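PDB 2BDV: phage-related conserved hypothetical protein, BB2244 from Bordetella bronchiseptica, which is of unknown function but, as a member of the SOS response associated peptidase (SRAP) family, probably acts on abasic sites in single-stranded DNA. Local coordinates for residues Gly61-His65 / Trp84-Met89. Sequence-based numbering, arbitrary orientation.
Sequences GYKPH and WPWKLM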
ATOM      1  N   GLY A  61       0.909  -1.417  -9.058  1.00 18.49           N
ATOM      2  CA  GLY A  61       2.101  -1.718  -9.834  1.00 19.70           C
ATOM      3  C   GLY A  61       2.383  -0.621 -10.846  1.00 21.05           C
ATOM      4  O   GLY A  61       1.713  -0.536 -11.878  1.00 21.68           O
ATOM      5  N   TYR A  62       3.371   0.222 -10.553  1.00 22.43           N
ATOM      6  CA  TYR A  62       3.726   1.338 -11.437  1.00 24.15           C
ATOM      7  C   TYR A  62       4.889   1.042 -12.381  1.00 26.60           C
ATOM      8  O   TYR A  62       5.983   0.668 -11.953  1.00 25.77           O
ATOM      9  CB  TYR A  62       4.046   2.601 -10.618  1.00 24.42           C
ATOM     10  CG  TYR A  62       4.455   3.803 -11.454  1.00 27.61           C
ATOM     11  CD1 TYR A  62       3.622   4.295 -12.460  1.00 26.93           C
ATOM     12  CD2 TYR A  62       5.679   4.443 -11.249  1.00 26.41           C
ATOM     13  CE1 TYR A  62       3.998   5.386 -13.241  1.00 28.99           C
ATOM     14  CE2 TYR A  62       6.063   5.541 -12.026  1.00 25.26           C
ATOM     15  CZ  TYR A  62       5.220   6.005 -13.021  1.00 27.45           C
ATOM     16  OH  TYR A  62       5.594   7.073 -13.819  1.00 26.38           O
ATOM     17  N   LYS A  63       4.626   1.234 -13.672  1.00 28.71           N
ATOM     18  CA  LYS A  63       5.603   1.010 -14.730  1.00 32.22           C
ATOM     19  C   LYS A  63       5.925   2.307 -15.473  1.00 32.93           C
ATOM     20  O   LYS A  63       5.180   2.723 -16.360  1.00 30.08           O
ATOM     21  CB  LYS A  63       5.061  -0.008 -15.729  1.00 35.54           C
ATOM     22  CG  LYS A  63       6.005  -0.295 -16.884  1.00 40.52           C
ATOM     23  CD  LYS A  63       5.393  -1.274 -17.878  1.00 44.45           C
ATOM     24  CE  LYS A  63       4.160  -0.696 -18.557  1.00 45.87           C
ATOM     25  NZ  LYS A  63       3.480  -1.726 -19.390  1.00 45.83           N
ATOM     26  N   PRO A  64       7.051   2.952 -15.129  1.00 36.77           N
ATOM     27  CA  PRO A  64       7.455   4.204 -15.780  1.00 38.95           C
ATOM     28  C   PRO A  64       7.496   4.071 -17.301  1.00 41.43           C
ATOM     29  O   PRO A  64       7.948   3.055 -17.834  1.00 41.16           O
ATOM     30  CB  PRO A  64       8.835   4.473 -15.181  1.00 40.51           C
ATOM     31  CG  PRO A  64       9.359   3.088 -14.924  1.00 41.09           C
ATOM     32  CD  PRO A  64       8.146   2.427 -14.293  1.00 38.30           C
ATOM     33  N   HIS A  65       7.024   5.108 -17.986  1.00 43.37           N
ATOM     34  CA  HIS A  65       6.974   5.136 -19.446  1.00 47.22           C
ATOM     35  C   HIS A  65       8.288   4.732 -20.128  1.00 48.50           C
ATOM     36  O   HIS A  65       8.272   4.062 -21.164  1.00 49.52           O
ATOM     37  CB  HIS A  65       6.567   6.538 -19.924  1.00 49.67           C
ATOM     38  CG  HIS A  65       6.342   6.635 -21.403  1.00 53.30           C
ATOM     39  ND1 HIS A  65       6.549   7.800 -22.111  1.00 54.45           N
ATOM     40  CD2 HIS A  65       5.928   5.715 -22.307  1.00 54.76           C
ATOM     41  CE1 HIS A  65       6.276   7.592 -23.387  1.00 55.99           C
ATOM     42  NE2 HIS A  65       5.897   6.336 -23.533  1.00 57.11           N
ATOM     43  N   TRP A  84      13.250  10.602  -8.125  1.00 27.42           N
ATOM     44  CA  TRP A  84      12.496   9.950  -9.187  1.00 27.54           C
ATOM     45  C   TRP A  84      12.032   8.573  -8.704  1.00 26.67           C
ATOM     46  O   TRP A  84      12.763   7.875  -8.003  1.00 25.23           O
ATOM     47  CB  TRP A  84      13.396   9.776 -10.431  1.00 26.00           C
ATOM     48  CG  TRP A  84      12.679   9.314 -11.690  1.00 27.96           C
ATOM     49  CD1 TRP A  84      11.929  10.082 -12.540  1.00 27.75           C
ATOM     50  CD2 TRP A  84      12.634   7.976 -12.218  1.00 26.67           C
ATOM     51  NE1 TRP A  84      11.422   9.303 -13.561  1.00 28.89           N
ATOM     52  CE2 TRP A  84      11.839   8.010 -13.386  1.00 26.87           C
ATOM     53  CE3 TRP A  84      13.187   6.754 -11.816  1.00 28.30           C
ATOM     54  CZ2 TRP A  84      11.584   6.872 -14.154  1.00 29.66           C
ATOM     55  CZ3 TRP A  84      12.932   5.613 -12.581  1.00 28.57           C
ATOM     56  CH2 TRP A  84      12.136   5.684 -13.739  1.00 28.67           C
ATOM     57  N   PRO A  85      10.807   8.173  -9.074  1.00 26.96           N
ATOM     58  CA  PRO A  85       9.895   8.973  -9.894  1.00 28.03           C
ATOM     59  C   PRO A  85       8.779   9.554  -9.039  1.00 27.58           C
ATOM     60  O   PRO A  85       7.913  10.278  -9.524  1.00 31.33           O
ATOM     61  CB  PRO A  85       9.371   7.955 -10.886  1.00 27.35           C
ATOM     62  CG  PRO A  85       9.178   6.770 -10.001  1.00 28.48           C
ATOM     63  CD  PRO A  85      10.453   6.745  -9.168  1.00 27.28           C
ATOM     64  N   TRP A  86       8.806   9.219  -7.758  1.00 25.88           N
ATOM     65  CA  TRP A  86       7.786   9.674  -6.827  1.00 24.61           C
ATOM     66  C   TRP A  86       7.657  11.195  -6.729  1.00 25.66           C
ATOM     67  O   TRP A  86       6.602  11.696  -6.357  1.00 27.02           O
ATOM     68  CB  TRP A  86       8.068   9.062  -5.455  1.00 19.88           C
ATOM     69  CG  TRP A  86       8.395   7.600  -5.570  1.00 18.71           C
ATOM     70  CD1 TRP A  86       9.511   6.971  -5.104  1.00 17.81           C
ATOM     71  CD2 TRP A  86       7.626   6.598  -6.252  1.00 16.79           C
ATOM     72  NE1 TRP A  86       9.492   5.648  -5.453  1.00 17.91           N
ATOM     73  CE2 TRP A  86       8.348   5.387  -6.158  1.00 18.83           C
ATOM     74  CE3 TRP A  86       6.402   6.608  -6.932  1.00 17.38           C
ATOM     75  CZ2 TRP A  86       7.886   4.189  -6.720  1.00 16.28           C
ATOM     76  CZ3 TRP A  86       5.943   5.414  -7.494  1.00 19.51           C
ATOM     77  CH2 TRP A  86       6.688   4.223  -7.382  1.00 18.68           C
ATOM     78  N   LYS A  87       8.711  11.934  -7.070  1.00 26.86           N
ATOM     79  CA  LYS A  87       8.648  13.391  -6.995  1.00 28.57           C
ATOM     80  C   LYS A  87       7.571  13.932  -7.926  1.00 28.31           C
ATOM     81  O   LYS A  87       7.159  15.081  -7.814  1.00 27.03           O
ATOM     82  CB  LYS A  87       9.998  14.013  -7.367  1.00 30.68           C
ATOM     83  CG  LYS A  87      10.457  13.720  -8.793  1.00 33.64           C
ATOM     84  CD  LYS A  87      11.862  14.271  -9.065  1.00 35.59           C
ATOM     85  CE  LYS A  87      12.471  13.640 -10.314  1.00 36.26           C
ATOM     86  NZ  LYS A  87      13.803  14.214 -10.673  1.00 40.12           N
ATOM     87  N   LEU A  88       7.115  13.087  -8.840  1.00 29.30           N
ATOM     88  CA  LEU A  88       6.099  13.469  -9.810  1.00 28.86           C
ATOM     89  C   LEU A  88       4.674  13.171  -9.341  1.00 28.06           C
ATOM     90  O   LEU A  88       3.701  13.592  -9.969  1.00 27.37           O
ATOM     91  CB  LEU A  88       6.365  12.725 -11.116  1.00 32.12           C
ATOM     92  CG  LEU A  88       7.793  12.854 -11.675  1.00 34.77           C
ATOM     93  CD1 LEU A  88       7.998  11.837 -12.792  1.00 36.54           C
ATOM     94  CD2 LEU A  88       8.035  14.270 -12.182  1.00 35.00           C
HETATM   95  N   MSE A  89       4.551  12.444  -8.239  1.00 25.85           N
HETATM   96  CA  MSE A  89       3.240  12.077  -7.727  1.00 26.40           C
HETATM   97  C   MSE A  89       2.987  12.530  -6.297  1.00 24.34           C
HETATM   98  O   MSE A  89       1.844  12.569  -5.856  1.00 24.38           O
HETATM   99  CB  MSE A  89       3.079  10.563  -7.807  1.00 31.20           C
HETATM  100  CG  MSE A  89       3.044  10.021  -9.219  1.00 36.49           C
HETATM  101 SE   MSE A  89       3.400   8.112  -9.267  1.00 49.32          SE
HETATM  102  CE  MSE A  89       5.252   8.199  -9.809  1.00 42.80           C
TER
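Apolar contacts make up most of this meeting, in which the loop between strands 54-57 and 73-75, through 61-65, packs on the loop between helix 76-80 and strand 94-99, through 84-89. Tyr-62 is the hub. Tyr-62 CE2 lies 3.9 Å from Pro-85 CG, which sits at the ring edge, and 3.6 Å from CE of selenomethionine Met-89. Beside it, Pro-64 CB packs 3.8 Å from Trp-84 CZ2.

The aromatic contacts also centre on Tyr-62. Tyr-62 CD2 is 3.9 Å from Trp-86 CZ3, with the two six-membered rings inclined at 51°. The Met-89 SE atom lies 4.6 Å from the Tyr-62 ring centroid, a Met-aromatic contact.

Backbone geometry shapes 84-89. The peptide bond before Pro-85 is cis, and a 3-10 turn over 86-88 follows. Met-89 N donates to Trp-86 O at 2.9 Å, holding Trp-86 and Met-89 on one turn. Met-71 touches both Pro-64 and Trp-86, and Trp-86 also rests on helix 76-80.

The two segments share no polar bond, so their direct contact rests on van der Waals and aromatic contacts.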